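Local coordinates for uncharacterized protein (PDB 4JZA) that probably removes the 3-phosphate of phosphatidylinositol 3-phosphate, a phosphoinositide phosphatase activity through which Legionella may alter host lipid metabolism, at residues Gly768-Thr771 and Glu772-Ser776; Asn727-Asp731 and Gly732-Ile736; Ser799-Val802 and Glu803-Lys807; Leu808-Glu811 and Ser812-His816; Arg752-Lys755 and Ile756-Val760. One frame throughout, in Å; residues are numbered along the deposited sequence.

Overall arrangement
All five contacts are turns or starts of helices in the C-terminal helical part of the chain, their centres about 38 to 61 Å from the chain's centre. Interaction 5 is a buried, mostly apolar turn of helix 748-761. Interactions 1 and 2 are helix starts, the first capped by a threonine hydroxyl, the second beginning with a proline at the N-cap position, whose carbonyl accepts the first helical bond. Interactions 3 and 4 follow one another on helix 794-817: the first carries a buried Thr-Trp pair, the second is a charged surface turn. Direct touches link 1 to 2, 3 and 4, and 2 to 5. Interactions 1, 2 and 3 are partly buried and mix polar bonds with packing.

Interaction 1 of 5, residues Gly768-Thr771 and Glu772-Ser776; sequences GSRT and EATNS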
loop_
_atom_site.group_PDB
_atom_site.type_symbol
_atom_site.label_atom_id
_atom_site.label_comp_id
_atom_site.label_asym_id
_atom_site.label_seq_id
_atom_site.Cartn_x
_atom_site.Cartn_y
_atom_site.Cartn_z
ATOM N N GLY A 768 -23.153 26.087 35.660
ATOM C CA GLY A 768 -23.621 27.356 36.175
ATOM C C GLY A 768 -23.377 27.616 37.647
ATOM O O GLY A 768 -23.613 28.728 38.119
ATOM N N SER A 769 -22.882 26.648 38.406
ATOM C CA SER A 769 -22.602 26.924 39.811
ATOM C C SER A 769 -21.169 27.341 40.101
ATOM O O SER A 769 -20.846 27.670 41.224
ATOM C CB SER A 769 -22.934 25.709 40.629
ATOM O OG SER A 769 -21.851 24.815 40.596
ATOM N N ARG A 770 -20.306 27.289 39.105
ATOM C CA ARG A 770 -18.908 27.682 39.281
ATOM C C ARG A 770 -18.789 29.155 39.458
ATOM O O ARG A 770 -19.517 29.914 38.820
ATOM C CB ARG A 770 -18.062 27.331 38.037
ATOM C CG ARG A 770 -17.931 25.850 37.758
ATOM C CD ARG A 770 -17.326 25.620 36.403
ATOM N NE ARG A 770 -17.145 24.215 36.114
ATOM C CZ ARG A 770 -17.023 23.745 34.881
ATOM N NH1 ARG A 770 -17.075 24.572 33.872
ATOM N NH2 ARG A 770 -16.858 22.447 34.631
ATOM N N THR A 771 -17.784 29.530 40.247
ATOM C CA THR A 771 -17.386 30.924 40.449
ATOM C C THR A 771 -16.637 31.486 39.248
ATOM O O THR A 771 -16.133 30.750 38.430
ATOM C CB THR A 771 -16.382 31.036 41.604
ATOM O OG1 THR A 771 -15.182 30.333 41.260
ATOM C CG2 THR A 771 -16.910 30.475 42.872
ATOM N N GLU A 772 -16.495 32.809 39.218
ATOM C CA GLU A 772 -15.766 33.529 38.217
ATOM C C GLU A 772 -14.360 32.927 38.005
ATOM O O GLU A 772 -13.924 32.705 36.857
ATOM C CB GLU A 772 -15.659 34.975 38.650
ATOM C CG GLU A 772 -15.362 35.973 37.533
ATOM C CD GLU A 772 -15.049 37.390 38.059
ATOM O OE1 GLU A 772 -14.686 38.280 37.261
ATOM O OE2 GLU A 772 -15.134 37.615 39.290
ATOM N N ALA A 773 -13.658 32.636 39.091
ATOM C CA ALA A 773 -12.292 32.158 38.972
ATOM C C ALA A 773 -12.200 30.753 38.399
ATOM O O ALA A 773 -11.389 30.485 37.502
ATOM C CB ALA A 773 -11.605 32.228 40.306
ATOM N N THR A 774 -13.014 29.841 38.912
ATOM C CA THR A 774 -13.099 28.489 38.336
ATOM C C THR A 774 -13.369 28.530 36.840
ATOM O O THR A 774 -12.669 27.861 36.057
ATOM C CB THR A 774 -14.196 27.660 39.015
ATOM O OG1 THR A 774 -13.875 27.480 40.408
ATOM C CG2 THR A 774 -14.318 26.309 38.353
ATOM N N ASN A 775 -14.314 29.349 36.413
ATOM C CA ASN A 775 -14.517 29.520 34.946
ATOM C C ASN A 775 -13.361 30.131 34.192
ATOM O O ASN A 775 -13.186 29.842 33.009
ATOM C CB ASN A 775 -15.711 30.399 34.614
ATOM C CG ASN A 775 -17.030 29.715 34.823
ATOM O OD1 ASN A 775 -17.158 28.478 34.891
ATOM N ND2 ASN A 775 -18.009 30.519 35.019
ATOM N N SER A 776 -12.599 31.014 34.824
ATOM C CA SER A 776 -11.452 31.574 34.143
ATOM C C SER A 776 -10.345 30.524 34.054
ATOM O O SER A 776 -9.711 30.368 32.996
ATOM C CB SER A 776 -10.973 32.823 34.843
ATOM O OG SER A 776 -9.767 33.227 34.314
HETATM O O HOH W 1 -16.448 27.238 41.656
#
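Arg-770 lays its aliphatic stem across the methyl of Thr-774: CD and CG are each 3.7 Å from Thr-774 CG2, and the two side chains cross at about a right angle. With the chain straight from CG to NE, the stem also runs past Asn-775, whose OD1 faces Arg-770 CD. The oxygen lies near the guanidinium plane at its edge, but at 4.0 Å from Arg-770 NH1 the approach of Asn-775 OD1 is not a hydrogen bond, and the amide and guanidinium planes are 77° apart. The polar end is used on the Pro-764 carbonyl, which receives a hydrogen bond from NH2.

Thr-771 is the N-cap of helix 772-782. Its OG1 sits between its own backbone N and carbonyl carbon (chi1 64°), which turns it back over the first turn to accept from Thr-774 N at 3.2 Å, with a nearly straight N-H...O angle of 168°. The same hydroxyl also hydrogen-bonds to the Leu-707 carbonyl, so it probably gives its proton to the loop while it caps the helix. The first regular helical bond follows, Asn-775 N to Thr-771 O at 3.1 Å. A water accepts from Thr-771 N at 3.0 Å and is hydrogen-bonded to Thr-774 OG1 at 2.9 Å, standing where a capping box would have a direct return bond.

One threonine hydroxyl thus does two jobs at this helix start: it accepts from a first-turn N-H, as an N-cap side chain does, and ties the helix to the Leu-707 loop, while water bridges the cap to Thr-774.

Interaction 2 of 5, residues Asn727-Asp731 and Gly732-Ile736; sequences NPTPD and GIKQI
Gln-735 and Asp-731 are joined twice across one turn. Between side chains, Gln-735 NE2 donates to Asp-731 OD2 at 3.0 Å; between backbones, Gln-735 N donates to Asp-731 O at 2.8 Å. The amide reaches OD2 from above the carboxylate, 40° out of its plane, and the two flat groups are 64° apart, so the side-chain bond is a tilted one. With CG anti to the backbone N (chi1 -161°), the aspartate brings OD2 within range of the glutamine.

Pro-730 holds the N-cap position of helix 731-740. Its carbonyl takes Lys-734 N at 3.1 Å, in the carbonyl plane, and a weak second bond from Ile-733 N.

Further out, the contact is apolar. Thr-729 CG2 touches two helix residues, lying 3.8 Å from Ile-733 CG2 and equally near Lys-734 CG. Pro-730 CG is 4.0 Å from Ile-733 CG1, the two side chains running side by side; beyond them Tyr-778 of helix 772-782 packs against both.

Labour is divided here by chemistry: methyl and ring carbons seat the helix start against its neighbour, while an acid in the first turn probably interacts favourably with the helix dipole.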
loop_
_atom_site.group_PDB
_atom_site.type_symbol
_atom_site.label_atom_id
_atom_site.label_comp_id
_atom_site.label_asym_id
_atom_site.label_seq_id
_atom_site.Cartn_x
_atom_site.Cartn_y
_atom_site.Cartn_z
ATOM N N ASN A 727 -18.037 19.803 50.405
ATOM C CA ASN A 727 -17.105 19.564 49.293
ATOM C C ASN A 727 -16.852 20.898 48.612
ATOM O O ASN A 727 -17.184 21.080 47.451
ATOM C CB ASN A 727 -17.704 18.520 48.329
ATOM C CG ASN A 727 -18.115 17.226 49.036
ATOM O OD1 ASN A 727 -17.575 16.887 50.063
ATOM N ND2 ASN A 727 -19.043 16.504 48.479
ATOM N N PRO A 728 -16.279 21.865 49.356
ATOM C CA PRO A 728 -16.217 23.236 48.828
ATOM C C PRO A 728 -15.453 23.376 47.482
ATOM O O PRO A 728 -15.959 23.994 46.539
ATOM C CB PRO A 728 -15.513 24.011 49.963
ATOM C CG PRO A 728 -14.685 22.983 50.678
ATOM C CD PRO A 728 -15.458 21.694 50.581
ATOM N N THR A 729 -14.252 22.818 47.382
ATOM C CA THR A 729 -13.435 23.060 46.208
ATOM C C THR A 729 -13.764 22.057 45.103
ATOM O O THR A 729 -13.767 20.883 45.347
ATOM C CB THR A 729 -11.941 22.931 46.541
ATOM O OG1 THR A 729 -11.598 23.737 47.677
ATOM C CG2 THR A 729 -11.108 23.406 45.390
ATOM N N PRO A 730 -14.012 22.508 43.873
ATOM C CA PRO A 730 -14.168 21.557 42.768
ATOM C C PRO A 730 -12.956 20.640 42.571
ATOM O O PRO A 730 -11.794 21.076 42.729
ATOM C CB PRO A 730 -14.333 22.448 41.525
ATOM C CG PRO A 730 -14.463 23.842 41.992
ATOM C CD PRO A 730 -14.036 23.914 43.437
ATOM N N ASP A 731 -13.209 19.384 42.223
ATOM C CA ASP A 731 -12.168 18.372 42.202
ATOM C C ASP A 731 -11.044 18.695 41.224
ATOM O O ASP A 731 -9.856 18.437 41.544
ATOM C CB ASP A 731 -12.756 16.988 41.892
ATOM C CG ASP A 731 -11.813 15.822 42.306
ATOM O OD1 ASP A 731 -11.596 15.639 43.560
ATOM O OD2 ASP A 731 -11.328 15.102 41.372
ATOM N N GLY A 732 -11.407 19.257 40.063
ATOM C CA GLY A 732 -10.422 19.733 39.095
ATOM C C GLY A 732 -9.397 20.701 39.658
ATOM O O GLY A 732 -8.191 20.578 39.416
ATOM N N ILE A 733 -9.873 21.623 40.469
ATOM C CA ILE A 733 -9.015 22.558 41.115
ATOM C C ILE A 733 -8.148 21.886 42.175
ATOM O O ILE A 733 -6.960 22.221 42.282
ATOM C CB ILE A 733 -9.834 23.670 41.752
ATOM C CG1 ILE A 733 -10.668 24.417 40.721
ATOM C CG2 ILE A 733 -8.927 24.645 42.492
ATOM C CD1 ILE A 733 -9.860 25.152 39.675
ATOM N N LYS A 734 -8.724 20.943 42.939
ATOM C CA LYS A 734 -7.953 20.181 43.941
ATOM C C LYS A 734 -6.824 19.447 43.262
ATOM O O LYS A 734 -5.691 19.412 43.766
ATOM C CB LYS A 734 -8.807 19.168 44.695
ATOM C CG LYS A 734 -9.864 19.772 45.618
ATOM C CD LYS A 734 -10.493 18.754 46.585
ATOM C CE LYS A 734 -9.428 17.870 47.263
ATOM N NZ LYS A 734 -9.846 17.306 48.585
ATOM N N GLN A 735 -7.129 18.885 42.101
ATOM C CA GLN A 735 -6.138 18.191 41.332
ATOM C C GLN A 735 -5.020 19.046 40.796
ATOM O O GLN A 735 -3.887 18.568 40.660
ATOM C CB GLN A 735 -6.796 17.525 40.159
ATOM C CG GLN A 735 -7.399 16.207 40.563
ATOM C CD GLN A 735 -7.866 15.452 39.372
ATOM O OE1 GLN A 735 -7.059 15.090 38.468
ATOM N NE2 GLN A 735 -9.164 15.226 39.320
ATOM N N ILE A 736 -5.349 20.284 40.458
ATOM C CA ILE A 736 -4.374 21.220 39.965
ATOM C C ILE A 736 -3.521 21.717 41.111
ATOM O O ILE A 736 -2.349 21.857 40.937
ATOM C CB ILE A 736 -5.033 22.345 39.155
ATOM C CG1 ILE A 736 -5.579 21.753 37.847
ATOM C CG2 ILE A 736 -4.022 23.414 38.832
ATOM C CD1 ILE A 736 -6.590 22.618 37.139
#

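Interaction 3 of 5, residues Ser799-Val802 and Glu803-Lys807; sequences STTV and EEWTK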
loop_
_atom_site.group_PDB
_atom_site.type_symbol
_atom_site.label_atom_id
_atom_site.label_comp_id
_atom_site.label_asym_id
_atom_site.label_seq_id
_atom_site.Cartn_x
_atom_site.Cartn_y
_atom_site.Cartn_z
ATOM N N SER A 799 -1.171 35.950 26.889
ATOM C CA SER A 799 -1.234 37.350 27.328
ATOM C C SER A 799 -2.547 37.652 28.072
ATOM O O SER A 799 -2.552 38.113 29.218
ATOM C CB SER A 799 -1.126 38.286 26.120
ATOM O OG SER A 799 -0.424 39.460 26.466
ATOM N N THR A 800 -3.659 37.351 27.418
ATOM C CA THR A 800 -4.974 37.638 27.958
ATOM C C THR A 800 -5.294 36.839 29.218
ATOM O O THR A 800 -5.871 37.335 30.194
ATOM C CB THR A 800 -6.008 37.245 26.912
ATOM O OG1 THR A 800 -5.689 37.871 25.684
ATOM C CG2 THR A 800 -7.423 37.642 27.309
ATOM N N THR A 801 -4.936 35.575 29.175
ATOM C CA THR A 801 -5.162 34.686 30.290
ATOM C C THR A 801 -4.342 35.152 31.498
ATOM O O THR A 801 -4.883 35.206 32.600
ATOM C CB THR A 801 -4.755 33.250 29.920
ATOM O OG1 THR A 801 -5.529 32.779 28.804
ATOM C CG2 THR A 801 -4.922 32.334 31.125
ATOM N N VAL A 802 -3.056 35.503 31.311
ATOM C CA VAL A 802 -2.239 35.964 32.430
ATOM C C VAL A 802 -2.845 37.253 32.980
ATOM O O VAL A 802 -2.885 37.459 34.187
ATOM C CB VAL A 802 -0.728 36.158 32.089
ATOM C CG1 VAL A 802 0.036 36.755 33.262
ATOM C CG2 VAL A 802 -0.077 34.830 31.726
ATOM N N GLU A 803 -3.334 38.114 32.118
ATOM C CA GLU A 803 -3.887 39.368 32.605
ATOM C C GLU A 803 -5.102 39.099 33.428
ATOM O O GLU A 803 -5.254 39.646 34.540
ATOM C CB GLU A 803 -4.184 40.371 31.483
ATOM C CG GLU A 803 -3.220 41.556 31.511
ATOM C CD GLU A 803 -3.120 42.304 30.171
ATOM O OE1 GLU A 803 -3.854 41.949 29.209
ATOM O OE2 GLU A 803 -2.316 43.277 30.091
ATOM N N GLU A 804 -5.958 38.224 32.903
ATOM C CA GLU A 804 -7.185 37.932 33.565
ATOM C C GLU A 804 -6.912 37.243 34.896
ATOM O O GLU A 804 -7.482 37.623 35.922
ATOM C CB GLU A 804 -8.055 37.094 32.687
ATOM C CG GLU A 804 -9.259 36.507 33.391
ATOM C CD GLU A 804 -10.261 35.994 32.388
ATOM O OE1 GLU A 804 -10.546 34.749 32.283
ATOM O OE2 GLU A 804 -10.744 36.874 31.644
ATOM N N TRP A 805 -6.013 36.269 34.920
ATOM C CA TRP A 805 -5.741 35.595 36.193
ATOM C C TRP A 805 -5.043 36.512 37.163
ATOM O O TRP A 805 -5.311 36.452 38.345
ATOM C CB TRP A 805 -4.910 34.329 36.013
ATOM C CG TRP A 805 -5.617 33.229 35.264
ATOM C CD1 TRP A 805 -6.942 33.119 35.018
ATOM C CD2 TRP A 805 -5.004 32.090 34.679
ATOM N NE1 TRP A 805 -7.198 31.984 34.297
ATOM C CE2 TRP A 805 -6.015 31.330 34.082
ATOM C CE3 TRP A 805 -3.700 31.634 34.620
ATOM C CZ2 TRP A 805 -5.757 30.145 33.427
ATOM C CZ3 TRP A 805 -3.460 30.452 33.981
ATOM C CH2 TRP A 805 -4.489 29.722 33.392
ATOM N N THR A 806 -4.153 37.363 36.672
ATOM C CA THR A 806 -3.444 38.254 37.562
ATOM C C THR A 806 -4.431 39.199 38.241
ATOM O O THR A 806 -4.319 39.436 39.418
ATOM C CB THR A 806 -2.319 38.980 36.823
ATOM O OG1 THR A 806 -1.326 38.017 36.410
ATOM C CG2 THR A 806 -1.672 39.958 37.713
ATOM N N LYS A 807 -5.412 39.697 37.507
ATOM C CA LYS A 807 -6.427 40.562 38.091
ATOM C C LYS A 807 -7.248 39.882 39.197
ATOM O O LYS A 807 -7.372 40.397 40.326
ATOM C CB LYS A 807 -7.376 41.022 37.022
ATOM C CG LYS A 807 -7.469 42.522 36.938
ATOM C CD LYS A 807 -6.984 42.984 35.550
ATOM C CE LYS A 807 -7.121 44.493 35.343
ATOM N NZ LYS A 807 -7.773 44.799 34.033
#
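The backbone is regular alpha-helix, the four i-to-i+4 bonds from Glu-803, Glu-804, Trp-805 and Thr-806 N to the carbonyls of Ser-799 through Val-802 measuring 2.8 to 3.0 Å. On one side of this turn Thr-801 and Trp-805 lie side by side and point the same way. Thr-801 CG2 stands over one face of the indole as a CH-pi contact, 3.2 Å from the centroid of the six-membered ring and 12° off its normal. The threonine torsion explains both of its branches: chi1 of -60° sets OG1 beside the backbone N, where it bonds to Ile-797 O, and leaves CG2 anti to that N, over the ring.

Trp-805 reaches further into the bundle, packing on Ala-697, Leu-698 and Leu-701 of helix 676-702, while NE1 makes a weak hydrogen bond to Ser-776 O. Beside it, Glu-804 spreads its carboxylate between Arg-780, a salt bridge, and the hydroxyl of Ser-776.

A second pair, Val-802 and Thr-806, is polar at its heart. Thr-806 OG1 donates to Val-802 O at 2.8 Å, coming from the opposite face of the carbonyl plane to Thr-806 N, and Val-802 CG1 lies 3.7 Å from that hydroxyl.

The hydroxyls of Thr-800, Thr-801 and Thr-806 therefore all bond to carbonyls of their own helix, those of Glu-796, Ile-797 and Val-802, and at Thr-801 the methyl packs on the indole.

Interaction 4 of 5, residues Leu808-Glu811 and Ser812-His816; sequences LFEE and SKRAH
Phe-809 and Lys-813 make the closer-packed part of this turn of helix 794-817. Lying side by side, they bring Lys-813 CG to 3.8 Å from Phe-809 CZ; from the same CG to the ring centroid the CH-pi distance is 4.2 Å, 29° off the normal, so the methylene sits off-centre. The ring has its CG anti to the backbone N (chi1 170°) and rests on Ser-700 of helix 676-702 and on Glu-704 of the loop after it. Leu-808 packs on Leu-701 and on Ser-776, and Ser-812 OG hydrogen-bonds to Glu-704 OE1, which adds a polar tie on the inward side.

The outer side is looser. Glu-810 and Arg-814 run alongside each other, yet Glu-810 OE1 and Arg-814 NH2 stay 4.0 Å apart, beyond a salt bridge, with carboxylate and guanidinium planes 70° apart. Arg-814 folds back at chi3, so NH2 also passes 3.9 Å from Glu-810 CB. Glu-811 is more remote, its OE2 lying 6.1 Å from Arg-814 NH1.

Regular main-chain bonds, such as Lys-813 N to Phe-809 O at 2.9 Å, hold the turn in either case. Ring, leucine and serine thus fix this surface helix inward, and the acids and bases on its outer side probably attract one another only in a general electrostatic way.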
loop_
_atom_site.group_PDB
_atom_site.type_symbol
_atom_site.label_atom_id
_atom_site.label_comp_id
_atom_site.label_asym_id
_atom_site.label_seq_id
_atom_site.Cartn_x
_atom_site.Cartn_y
_atom_site.Cartn_z
ATOM N N LEU A 808 -7.800 38.715 38.886
ATOM C CA LEU A 808 -8.455 37.891 39.901
ATOM C C LEU A 808 -7.596 37.695 41.129
ATOM O O LEU A 808 -8.098 37.799 42.208
ATOM C CB LEU A 808 -8.855 36.539 39.338
ATOM C CG LEU A 808 -9.971 36.640 38.280
ATOM C CD1 LEU A 808 -10.082 35.355 37.451
ATOM C CD2 LEU A 808 -11.303 37.002 38.908
ATOM N N PHE A 809 -6.305 37.438 40.968
ATOM C CA PHE A 809 -5.368 37.274 42.104
ATOM C C PHE A 809 -5.218 38.552 42.934
ATOM O O PHE A 809 -5.382 38.533 44.154
ATOM C CB PHE A 809 -3.992 36.778 41.612
ATOM C CG PHE A 809 -2.925 36.804 42.670
ATOM C CD1 PHE A 809 -2.997 35.965 43.798
ATOM C CD2 PHE A 809 -1.849 37.668 42.558
ATOM C CE1 PHE A 809 -2.020 36.005 44.798
ATOM C CE2 PHE A 809 -0.890 37.715 43.548
ATOM C CZ PHE A 809 -0.974 36.878 44.668
ATOM N N GLU A 810 -4.938 39.663 42.278
ATOM C CA GLU A 810 -4.857 40.978 42.954
ATOM C C GLU A 810 -6.152 41.376 43.673
ATOM O O GLU A 810 -6.110 41.837 44.798
ATOM C CB GLU A 810 -4.451 42.107 41.951
ATOM C CG GLU A 810 -3.017 42.022 41.411
ATOM C CD GLU A 810 -2.781 42.819 40.125
ATOM O OE1 GLU A 810 -3.705 43.531 39.663
ATOM O OE2 GLU A 810 -1.667 42.717 39.559
ATOM N N GLU A 811 -7.296 41.239 43.028
ATOM C CA GLU A 811 -8.523 41.640 43.677
ATOM C C GLU A 811 -8.714 40.840 44.924
ATOM O O GLU A 811 -9.126 41.375 45.943
ATOM C CB GLU A 811 -9.720 41.473 42.776
ATOM C CG GLU A 811 -10.083 42.742 41.983
ATOM C CD GLU A 811 -10.914 42.433 40.720
ATOM O OE1 GLU A 811 -11.350 41.233 40.565
ATOM O OE2 GLU A 811 -11.114 43.365 39.879
ATOM N N SER A 812 -8.391 39.558 44.855
ATOM C CA SER A 812 -8.579 38.629 45.990
ATOM C C SER A 812 -7.645 38.958 47.097
ATOM O O SER A 812 -8.033 38.966 48.218
ATOM C CB SER A 812 -8.341 37.169 45.562
ATOM O OG SER A 812 -8.385 36.281 46.651
ATOM N N LYS A 813 -6.401 39.219 46.762
ATOM C CA LYS A 813 -5.403 39.640 47.734
ATOM C C LYS A 813 -5.841 40.896 48.472
ATOM O O LYS A 813 -5.641 40.987 49.684
ATOM C CB LYS A 813 -4.048 39.884 47.040
ATOM C CG LYS A 813 -3.047 38.765 47.183
ATOM C CD LYS A 813 -2.463 38.870 48.582
ATOM C CE LYS A 813 -1.305 37.943 48.818
ATOM N NZ LYS A 813 -0.113 38.655 48.324
ATOM N N ARG A 814 -6.413 41.869 47.750
ATOM C CA ARG A 814 -6.827 43.129 48.367
ATOM C C ARG A 814 -8.073 42.944 49.249
ATOM O O ARG A 814 -8.169 43.550 50.287
ATOM C CB ARG A 814 -7.018 44.246 47.310
ATOM C CG ARG A 814 -5.698 44.779 46.758
ATOM C CD ARG A 814 -5.825 46.175 46.158
ATOM N NE ARG A 814 -5.092 46.336 44.894
ATOM C CZ ARG A 814 -5.493 45.780 43.756
ATOM N NH1 ARG A 814 -6.625 45.046 43.699
ATOM N NH2 ARG A 814 -4.788 45.953 42.665
ATOM N N ALA A 815 -9.021 42.108 48.840
ATOM C CA ALA A 815 -10.242 41.865 49.620
ATOM C C ALA A 815 -10.010 41.100 50.936
ATOM O O ALA A 815 -10.713 41.327 51.912
ATOM C CB ALA A 815 -11.234 41.131 48.769
ATOM N N HIS A 816 -9.017 40.214 50.966
ATOM C CA HIS A 816 -8.623 39.546 52.207
ATOM C C HIS A 816 -7.946 40.541 53.151
ATOM O O HIS A 816 -8.122 40.465 54.349
ATOM C CB HIS A 816 -7.686 38.354 51.941
ATOM C CG HIS A 816 -7.288 37.605 53.187
ATOM N ND1 HIS A 816 -8.008 36.534 53.678
ATOM C CD2 HIS A 816 -6.252 37.783 54.048
ATOM C CE1 HIS A 816 -7.434 36.083 54.781
ATOM N NE2 HIS A 816 -6.367 36.822 55.027
#

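Interaction 5 of 5, residues Arg752-Lys755 and Ile756-Val760; sequences RIEK and ILQVV
Ile-753 and Leu-757 meet one turn apart on helix 748-761, an amphipathic alpha-helix of the C-terminal bundle. Ile-753 CG2 lies 3.8 Å from Leu-757 CD1, and Ile-753 CD1 is 4.4 Å from Ile-756 CD1, so one isoleucine touches two apolar neighbours. Ile-756 has CG1 beside its backbone N (chi1 -73°), which folds the branch over the preceding turn, near Arg-752 O.

The more polar flank is loosely matched. Glu-754 and Gln-758 run side by side, but Glu-754 OE1 and Gln-758 NE2 are 4.1 Å apart with their planes 86° to each other; Glu-754 OE1 also has a long, weak ion pair with Arg-680 of helix 676-702. Gln-758 OE1 instead faces carbon, 3.7 Å from Lys-755 CA, with CG just beyond.

Backbone bonds set these spacings, among them Ile-756 N to Arg-752 O at 2.8 Å and Leu-757 N to Ile-753 O at 2.9 Å. Further out, three helices position the turn: Ile-736 and Leu-739 of helix 731-740 pack on Ile-756, Leu-781 of helix 772-782 on Ile-756 and Leu-757, and Cys-691 of helix 676-702 on Ile-753. Arg-752 NH1 is held by the Ser-742 carbonyl. At the last turn Val-759 N bonds to Lys-755 O, and Val-759 CG2 sits 3.7 Å from that same oxygen.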
loop_
_atom_site.group_PDB
_atom_site.type_symbol
_atom_site.label_atom_id
_atom_site.label_comp_id
_atom_site.label_asym_id
_atom_site.label_seq_id
_atom_site.Cartn_x
_atom_site.Cartn_y
_atom_site.Cartn_z
ATOM N N ARG A 752 4.039 19.923 33.497
ATOM C CA ARG A 752 2.997 20.381 34.428
ATOM C C ARG A 752 1.788 20.930 33.643
ATOM O O ARG A 752 0.652 20.586 33.964
ATOM C CB ARG A 752 3.532 21.439 35.387
ATOM C CG ARG A 752 4.659 20.999 36.318
ATOM C CD ARG A 752 4.160 20.010 37.354
ATOM N NE ARG A 752 5.234 19.466 38.198
ATOM C CZ ARG A 752 5.593 19.940 39.391
ATOM N NH1 ARG A 752 4.980 21.004 39.913
ATOM N NH2 ARG A 752 6.588 19.363 40.065
ATOM N N ILE A 753 2.040 21.730 32.593
ATOM C CA ILE A 753 0.956 22.308 31.814
ATOM C C ILE A 753 0.260 21.200 31.018
ATOM O O ILE A 753 -0.942 21.218 30.897
ATOM C CB ILE A 753 1.392 23.554 30.964
ATOM C CG1 ILE A 753 0.985 24.866 31.598
ATOM C CG2 ILE A 753 0.620 23.682 29.669
ATOM C CD1 ILE A 753 1.536 25.116 32.968
ATOM N N GLU A 754 1.021 20.242 30.488
ATOM C CA GLU A 754 0.453 19.054 29.817
ATOM C C GLU A 754 -0.568 18.419 30.759
ATOM O O GLU A 754 -1.723 18.153 30.394
ATOM C CB GLU A 754 1.557 18.020 29.440
ATOM C CG GLU A 754 1.044 16.698 28.860
ATOM C CD GLU A 754 2.133 15.666 28.528
ATOM O OE1 GLU A 754 1.851 14.443 28.597
ATOM O OE2 GLU A 754 3.264 16.049 28.174
ATOM N N LYS A 755 -0.112 18.185 31.979
ATOM C CA LYS A 755 -0.904 17.452 32.933
ATOM C C LYS A 755 -2.098 18.246 33.407
ATOM O O LYS A 755 -3.161 17.701 33.561
ATOM C CB LYS A 755 -0.041 17.009 34.114
ATOM C CG LYS A 755 0.858 15.817 33.790
ATOM C CD LYS A 755 1.868 15.647 34.901
ATOM C CE LYS A 755 2.671 14.377 34.750
ATOM N NZ LYS A 755 3.035 13.883 36.110
ATOM N N ILE A 756 -1.911 19.534 33.635
ATOM C CA ILE A 756 -2.986 20.390 34.018
ATOM C C ILE A 756 -4.040 20.462 32.949
ATOM O O ILE A 756 -5.222 20.517 33.250
ATOM C CB ILE A 756 -2.466 21.780 34.304
ATOM C CG1 ILE A 756 -1.696 21.750 35.648
ATOM C CG2 ILE A 756 -3.611 22.795 34.367
ATOM C CD1 ILE A 756 -0.896 23.015 35.935
ATOM N N LEU A 757 -3.623 20.480 31.695
ATOM C CA LEU A 757 -4.561 20.456 30.604
ATOM C C LEU A 757 -5.319 19.128 30.436
ATOM O O LEU A 757 -6.452 19.134 29.991
ATOM C CB LEU A 757 -3.836 20.765 29.323
ATOM C CG LEU A 757 -3.316 22.161 29.046
ATOM C CD1 LEU A 757 -2.331 22.077 27.885
ATOM C CD2 LEU A 757 -4.451 23.088 28.665
ATOM N N GLN A 758 -4.690 18.002 30.757
ATOM C CA GLN A 758 -5.404 16.729 30.913
ATOM C C GLN A 758 -6.604 16.854 31.908
ATOM O O GLN A 758 -7.737 16.428 31.614
ATOM C CB GLN A 758 -4.472 15.626 31.429
ATOM C CG GLN A 758 -3.891 14.726 30.349
ATOM C CD GLN A 758 -2.547 14.089 30.735
ATOM O OE1 GLN A 758 -2.096 14.134 31.879
ATOM N NE2 GLN A 758 -1.915 13.495 29.770
ATOM N N VAL A 759 -6.345 17.415 33.092
ATOM C CA VAL A 759 -7.406 17.655 34.029
ATOM C C VAL A 759 -8.549 18.499 33.441
ATOM O O VAL A 759 -9.702 18.077 33.450
ATOM C CB VAL A 759 -6.889 18.387 35.246
ATOM C CG1 VAL A 759 -8.062 18.747 36.146
ATOM C CG2 VAL A 759 -5.899 17.491 35.992
ATOM N N VAL A 760 -8.213 19.673 32.927
ATOM C CA VAL A 760 -9.183 20.561 32.319
ATOM C C VAL A 760 -9.979 19.911 31.187
ATOM O O VAL A 760 -11.165 20.134 31.047
ATOM C CB VAL A 760 -8.489 21.841 31.752
ATOM C CG1 VAL A 760 -9.426 22.635 30.827
ATOM C CG2 VAL A 760 -8.000 22.749 32.888
#